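Local coordinates for protein GTP pyrophosphokinase (Chlorobaculum tepidum, PDB 3IBW) that probably transfers pyrophosphate from ATP to GTP to make the alarmone (p)ppGpp, the fragment here being its ACT domain, a likely regulatory module, at residues F4-R9 with I51-T56; I8-E13 with F45-M50. The protein carries 1 engineered substitution. One frame throughout, in Å; residues are numbered along the deposited sequence.

Contact 1 (F4-R9 with I51-T56)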
loop_
_atom_site.group_PDB
_atom_site.type_symbol
_atom_site.label_atom_id
_atom_site.label_comp_id
_atom_site.label_asym_id
_atom_site.label_seq_id
_atom_site.Cartn_x
_atom_site.Cartn_y
_atom_site.Cartn_z
ATOM N N PHE A 4 -18.604 -1.180 -6.433
ATOM C CA PHE A 4 -19.048 -0.598 -5.172
ATOM C C PHE A 4 -17.870 -0.558 -4.202
ATOM O O PHE A 4 -16.887 -1.285 -4.371
ATOM C CB PHE A 4 -20.212 -1.399 -4.565
ATOM C CG PHE A 4 -19.815 -2.738 -4.024
ATOM C CD1 PHE A 4 -19.717 -2.950 -2.652
ATOM C CD2 PHE A 4 -19.519 -3.788 -4.887
ATOM C CE1 PHE A 4 -19.335 -4.191 -2.147
ATOM C CE2 PHE A 4 -19.135 -5.029 -4.394
ATOM C CZ PHE A 4 -19.040 -5.230 -3.020
ATOM N N LEU A 5 -17.972 0.300 -3.194
ATOM C CA LEU A 5 -16.908 0.455 -2.211
ATOM C C LEU A 5 -16.972 -0.613 -1.131
ATOM O O LEU A 5 -18.012 -0.802 -0.492
ATOM C CB LEU A 5 -16.992 1.843 -1.561
ATOM C CG LEU A 5 -15.812 2.261 -0.677
ATOM C CD1 LEU A 5 -14.568 2.464 -1.541
ATOM C CD2 LEU A 5 -16.159 3.543 0.068
ATOM N N ALA A 6 -15.857 -1.318 -0.938
ATOM C CA ALA A 6 -15.762 -2.358 0.079
ATOM C C ALA A 6 -14.489 -2.169 0.904
ATOM O O ALA A 6 -13.505 -1.595 0.429
ATOM C CB ALA A 6 -15.754 -3.740 -0.562
ATOM N N GLY A 7 -14.522 -2.654 2.142
ATOM C CA GLY A 7 -13.372 -2.543 3.019
ATOM C C GLY A 7 -12.847 -3.913 3.406
ATOM O O GLY A 7 -13.624 -4.858 3.573
ATOM N N ILE A 8 -11.527 -4.019 3.545
ATOM C CA ILE A 8 -10.873 -5.272 3.926
ATOM C C ILE A 8 -9.835 -4.961 5.005
ATOM O O ILE A 8 -9.077 -4.000 4.879
ATOM C CB ILE A 8 -10.089 -5.920 2.746
ATOM C CG1 ILE A 8 -11.019 -6.239 1.575
ATOM C CG2 ILE A 8 -9.390 -7.193 3.226
ATOM C CD1 ILE A 8 -10.274 -6.758 0.354
ATOM N N ARG A 9 -9.806 -5.766 6.061
ATOM C CA ARG A 9 -8.824 -5.570 7.119
ATOM C C ARG A 9 -7.934 -6.800 7.210
ATOM O O ARG A 9 -8.424 -7.927 7.310
ATOM C CB ARG A 9 -9.500 -5.331 8.467
ATOM C CG ARG A 9 -8.520 -5.307 9.642
ATOM C CD ARG A 9 -9.180 -4.727 10.879
ATOM N NE ARG A 9 -8.364 -4.845 12.086
ATOM C CZ ARG A 9 -7.442 -3.968 12.468
ATOM N NH1 ARG A 9 -7.189 -2.897 11.728
ATOM N NH2 ARG A 9 -6.793 -4.146 13.612
ATOM N N ILE A 51 -11.478 -0.415 -1.334
ATOM C CA ILE A 51 -11.360 -0.595 -2.773
ATOM C C ILE A 51 -12.730 -0.571 -3.431
ATOM O O ILE A 51 -13.744 -0.770 -2.755
ATOM C CB ILE A 51 -10.743 -1.987 -3.118
ATOM C CG1 ILE A 51 -11.608 -3.110 -2.512
ATOM C CG2 ILE A 51 -9.323 -2.092 -2.600
ATOM C CD1 ILE A 51 -11.239 -4.501 -3.004
ATOM N N PHE A 52 -12.751 -0.295 -4.735
ATOM C CA PHE A 52 -13.987 -0.349 -5.515
ATOM C C PHE A 52 -13.867 -1.717 -6.199
ATOM O O PHE A 52 -12.874 -2.011 -6.876
ATOM C CB PHE A 52 -14.075 0.784 -6.536
ATOM C CG PHE A 52 -14.596 2.054 -5.951
ATOM C CD1 PHE A 52 -15.927 2.166 -5.565
ATOM C CD2 PHE A 52 -13.757 3.132 -5.764
ATOM C CE1 PHE A 52 -16.402 3.338 -4.987
ATOM C CE2 PHE A 52 -14.225 4.309 -5.181
ATOM C CZ PHE A 52 -15.547 4.414 -4.803
ATOM N N VAL A 53 -14.887 -2.549 -6.018
ATOM C CA VAL A 53 -14.869 -3.898 -6.555
ATOM C C VAL A 53 -16.159 -4.231 -7.293
ATOM O O VAL A 53 -17.221 -3.691 -6.991
ATOM C CB VAL A 53 -14.584 -4.897 -5.385
ATOM C CG1 VAL A 53 -15.699 -4.845 -4.367
ATOM C CG2 VAL A 53 -14.383 -6.291 -5.911
ATOM N N LYS A 54 -16.036 -5.124 -8.266
ATOM C CA LYS A 54 -17.146 -5.551 -9.114
ATOM C C LYS A 54 -18.369 -6.096 -8.404
ATOM O O LYS A 54 -19.493 -5.642 -8.621
ATOM C CB LYS A 54 -16.644 -6.608 -10.102
ATOM C CG LYS A 54 -17.667 -7.083 -11.117
ATOM C CD LYS A 54 -17.034 -7.995 -12.167
ATOM C CE LYS A 54 -16.747 -9.385 -11.619
ATOM N NZ LYS A 54 -16.562 -10.382 -12.719
ATOM N N ASN A 55 -18.140 -7.090 -7.558
ATOM C CA ASN A 55 -19.224 -7.727 -6.831
ATOM C C ASN A 55 -18.662 -8.482 -5.637
ATOM O O ASN A 55 -17.451 -8.472 -5.411
ATOM C CB ASN A 55 -19.998 -8.690 -7.757
ATOM C CG ASN A 55 -19.100 -9.736 -8.422
ATOM O OD1 ASN A 55 -18.095 -10.159 -7.855
ATOM N ND2 ASN A 55 -19.475 -10.166 -9.626
ATOM N N THR A 56 -19.534 -9.146 -4.883
ATOM C CA THR A 56 -19.098 -9.871 -3.695
ATOM C C THR A 56 -18.195 -11.060 -4.004
ATOM O O THR A 56 -17.229 -11.304 -3.280
ATOM C CB THR A 56 -20.305 -10.333 -2.850
ATOM O OG1 THR A 56 -21.182 -9.218 -2.623
ATOM C CG2 THR A 56 -19.828 -10.857 -1.497
#
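Ile51 O is the best-held polar atom, with two grips: a hydrogen bond from Ala6 N at 2.8 Å, nearly along the C=O axis and almost straight, and a CA-H...O contact from Leu5 CA at 3.4 Å. Phe4 O is held likewise, by Val53 N and Phe52 CA. The return bonds, Ile51 N to Ala6 O and Phe4 N to Val53 O, complete two antiparallel hydrogen-bonded pairs around the non-hydrogen-bonded pair Leu5-Phe52. The local strand axes make 125° between their directions, well short of antiparallel, so this end of the ACT-domain ladder is strongly twisted.

Leu5 and Phe52 share one face. With CG anti to the backbone N (chi1 -170°), Leu5 sets CD1 over the centre of the Phe52 ring, 3.9 Å from the centroid, a CH-pi contact. Phe4, Ala6, Ile51 and Val53 occupy the other face. Phe4 CG takes the crowded position between N and carbonyl carbon, which lays its ring beside Val53: Phe4 CE2 is 3.4 Å from Val53 CG1, while the same CE2 brings the ring edge to Asn55 CA at 3.6 Å. Ala6 CB meets the same Val53 methyl. An alanine in place of Phe4 would probably loosen the packing at Val53 and at the turn through Asn55.

Asn55 is the N-cap of helix 56-67, its OD1 bonded to Lys58 N. That helix packs on Ala6 and Ile8 through Leu59 and on Ile51 through Leu62, while Arg34 of strand 32-41 touches Leu5 and Phe52, and strand 72-78 meets Phe4 and Ile8.

Contact 2 (I8-E13 with F45-M50)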
loop_
_atom_site.group_PDB
_atom_site.type_symbol
_atom_site.label_atom_id
_atom_site.label_comp_id
_atom_site.label_asym_id
_atom_site.label_seq_id
_atom_site.Cartn_x
_atom_site.Cartn_y
_atom_site.Cartn_z
ATOM N N ILE A 8 -11.527 -4.019 3.545
ATOM C CA ILE A 8 -10.873 -5.272 3.926
ATOM C C ILE A 8 -9.835 -4.961 5.005
ATOM O O ILE A 8 -9.077 -4.000 4.879
ATOM C CB ILE A 8 -10.089 -5.920 2.746
ATOM C CG1 ILE A 8 -11.019 -6.239 1.575
ATOM C CG2 ILE A 8 -9.390 -7.193 3.226
ATOM C CD1 ILE A 8 -10.274 -6.758 0.354
ATOM N N ARG A 9 -9.806 -5.766 6.061
ATOM C CA ARG A 9 -8.824 -5.570 7.119
ATOM C C ARG A 9 -7.934 -6.800 7.210
ATOM O O ARG A 9 -8.424 -7.927 7.310
ATOM C CB ARG A 9 -9.500 -5.331 8.467
ATOM C CG ARG A 9 -8.520 -5.307 9.642
ATOM C CD ARG A 9 -9.180 -4.727 10.879
ATOM N NE ARG A 9 -8.364 -4.845 12.086
ATOM C CZ ARG A 9 -7.442 -3.968 12.468
ATOM N NH1 ARG A 9 -7.189 -2.897 11.728
ATOM N NH2 ARG A 9 -6.793 -4.146 13.612
ATOM N N ILE A 10 -6.624 -6.571 7.170
ATOM C CA ILE A 10 -5.643 -7.646 7.254
ATOM C C ILE A 10 -4.763 -7.419 8.480
ATOM O O ILE A 10 -4.347 -6.293 8.752
ATOM C CB ILE A 10 -4.714 -7.665 6.009
ATOM C CG1 ILE A 10 -5.549 -7.749 4.733
ATOM C CG2 ILE A 10 -3.730 -8.840 6.082
ATOM C CD1 ILE A 10 -5.560 -6.459 3.938
ATOM N N VAL A 11 -4.500 -8.487 9.226
ATOM C CA VAL A 11 -3.630 -8.413 10.397
ATOM C C VAL A 11 -2.656 -9.585 10.222
ATOM O O VAL A 11 -3.070 -10.714 9.935
ATOM C CB VAL A 11 -4.422 -8.554 11.727
ATOM C CG1 VAL A 11 -3.456 -8.413 12.914
ATOM C CG2 VAL A 11 -5.517 -7.487 11.805
ATOM N N GLY A 12 -1.365 -9.309 10.384
ATOM C CA GLY A 12 -0.360 -10.343 10.213
ATOM C C GLY A 12 0.919 -10.071 10.982
ATOM O O GLY A 12 1.026 -9.067 11.676
ATOM N N GLU A 13 1.895 -10.959 10.837
ATOM C CA GLU A 13 3.167 -10.820 11.536
ATOM C C GLU A 13 4.078 -9.811 10.854
ATOM O O GLU A 13 4.176 -9.786 9.632
ATOM C CB GLU A 13 3.871 -12.181 11.610
ATOM C CG GLU A 13 4.206 -12.774 10.251
ATOM C CD GLU A 13 4.948 -14.099 10.350
ATOM O OE1 GLU A 13 4.879 -14.742 11.415
ATOM O OE2 GLU A 13 5.595 -14.497 9.357
ATOM N N PHE A 45 1.409 -6.197 11.986
ATOM C CA PHE A 45 1.027 -5.082 11.135
ATOM C C PHE A 45 -0.481 -5.206 10.943
ATOM O O PHE A 45 -1.041 -6.312 10.991
ATOM C CB PHE A 45 1.750 -5.110 9.766
ATOM C CG PHE A 45 1.234 -6.159 8.824
ATOM C CD1 PHE A 45 0.073 -5.943 8.085
ATOM C CD2 PHE A 45 1.874 -7.385 8.721
ATOM C CE1 PHE A 45 -0.451 -6.944 7.274
ATOM C CE2 PHE A 45 1.357 -8.395 7.914
ATOM C CZ PHE A 45 0.193 -8.172 7.186
ATOM N N THR A 46 -1.143 -4.068 10.778
ATOM C CA THR A 46 -2.570 -4.054 10.512
ATOM C C THR A 46 -2.697 -3.246 9.228
ATOM O O THR A 46 -1.908 -2.329 8.976
ATOM C CB THR A 46 -3.391 -3.381 11.631
ATOM O OG1 THR A 46 -2.927 -2.046 11.837
ATOM C CG2 THR A 46 -3.267 -4.171 12.920
ATOM N N CYS A 47 -3.675 -3.599 8.407
ATOM C CA CYS A 47 -3.885 -2.901 7.152
ATOM C C CYS A 47 -5.364 -2.819 6.829
ATOM O O CYS A 47 -6.017 -3.852 6.691
ATOM C CB CYS A 47 -3.178 -3.635 6.009
ATOM S SG CYS A 47 -3.333 -2.807 4.407
ATOM N N ASN A 48 -5.891 -1.600 6.736
ATOM C CA ASN A 48 -7.289 -1.387 6.370
ATOM C C ASN A 48 -7.232 -0.870 4.934
ATOM O O ASN A 48 -6.586 0.138 4.647
ATOM C CB ASN A 48 -7.960 -0.358 7.282
ATOM C CG ASN A 48 -8.344 -0.937 8.630
ATOM O OD1 ASN A 48 -8.117 -2.117 8.908
ATOM N ND2 ASN A 48 -8.936 -0.108 9.475
ATOM N N LEU A 49 -7.920 -1.572 4.043
ATOM C CA LEU A 49 -7.945 -1.251 2.625
ATOM C C LEU A 49 -9.363 -0.979 2.148
ATOM O O LEU A 49 -10.277 -1.737 2.474
ATOM C CB LEU A 49 -7.359 -2.445 1.849
ATOM C CG LEU A 49 -7.546 -2.618 0.336
ATOM C CD1 LEU A 49 -6.746 -1.560 -0.408
ATOM C CD2 LEU A 49 -7.088 -4.012 -0.084
HETATM N N MSE A 50 -9.556 0.117 1.416
HETATM C CA MSE A 50 -10.869 0.428 0.849
HETATM C C MSE A 50 -10.647 0.364 -0.655
HETATM O O MSE A 50 -9.748 1.017 -1.192
HETATM C CB MSE A 50 -11.350 1.829 1.227
HETATM C CG MSE A 50 -11.538 2.039 2.715
HETATM SE SE MSE A 50 -12.984 0.997 3.448
HETATM C CE MSE A 50 -14.303 1.243 2.047
#
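One face of the Phe45 ring carries Gly12 N, 3.7 Å above the ring plane and offset toward the rim, and its edge meets Glu13 O, which lies 3.4 Å from Phe45 CD2. The other flat group, the Arg9 guanidinium, has Asn48 OD1 at its edge, near its plane. Both sit on the central antiparallel pair of the beta-alpha-beta-beta-alpha-beta ACT fold: hydrogen-bonded pairs Ile8-Leu49, Ile10-Cys47 and Gly12-Phe45 alternate with non-hydrogen-bonded Arg9-Asn48 and Val11-Thr46, and the axes run at 167°.

Phe45 CG stands between its own N and carbonyl carbon (chi1 74°), which swings the ring across the strand over Gly12. A CB at Gly12 would fall 2.7 Å from Phe45 CE2, a clash, so the ring occupies the side-chain position that glycine lacks. The same ring meets Ile10, whose CG2 is 4.0 Å from Phe45 CE1, and Met18, Thr19 and Ile22 of helix 18-28 pack on it too. Farther along this buried face Ile10 CD1 approaches Cys47 CB, and Leu66 of helix 56-67 touches Ile10.

On the opposite face Arg9 is extended from CG to NE and runs beside Thr46, with NH2 3.6 Å from Thr46 CG2. Its NH1 donates to Asn48 OD1 at 3.1 Å; the oxygen lies in the guanidinium plane, yet the donor stands 33° out of the amide carbonyl plane.

How the contacts relate
Contacts 1 and 2 are successive lengths of one ladder between strands 4-13 and 44-53, the two central strands of the four-stranded antiparallel sheet, with centres about 14 Å apart. Along the chain the order is 4-9, 8-13, 45-50, 51-56, with Ile8 and Arg9 shared, and helix 18-28 and strand 32-41 intervening. Paired residue numbers sum to 57 in both contacts, so the register passes unbroken from one to the other. At the join, selenomethionine Met50 packs its CE 3.3 Å from Leu5 CG and its SE 3.6 Å from Gly7 CA. The pair thus forms a continuous sheet centre, with helices 18-28 and 56-67 packed on one side, as in other ACT domains.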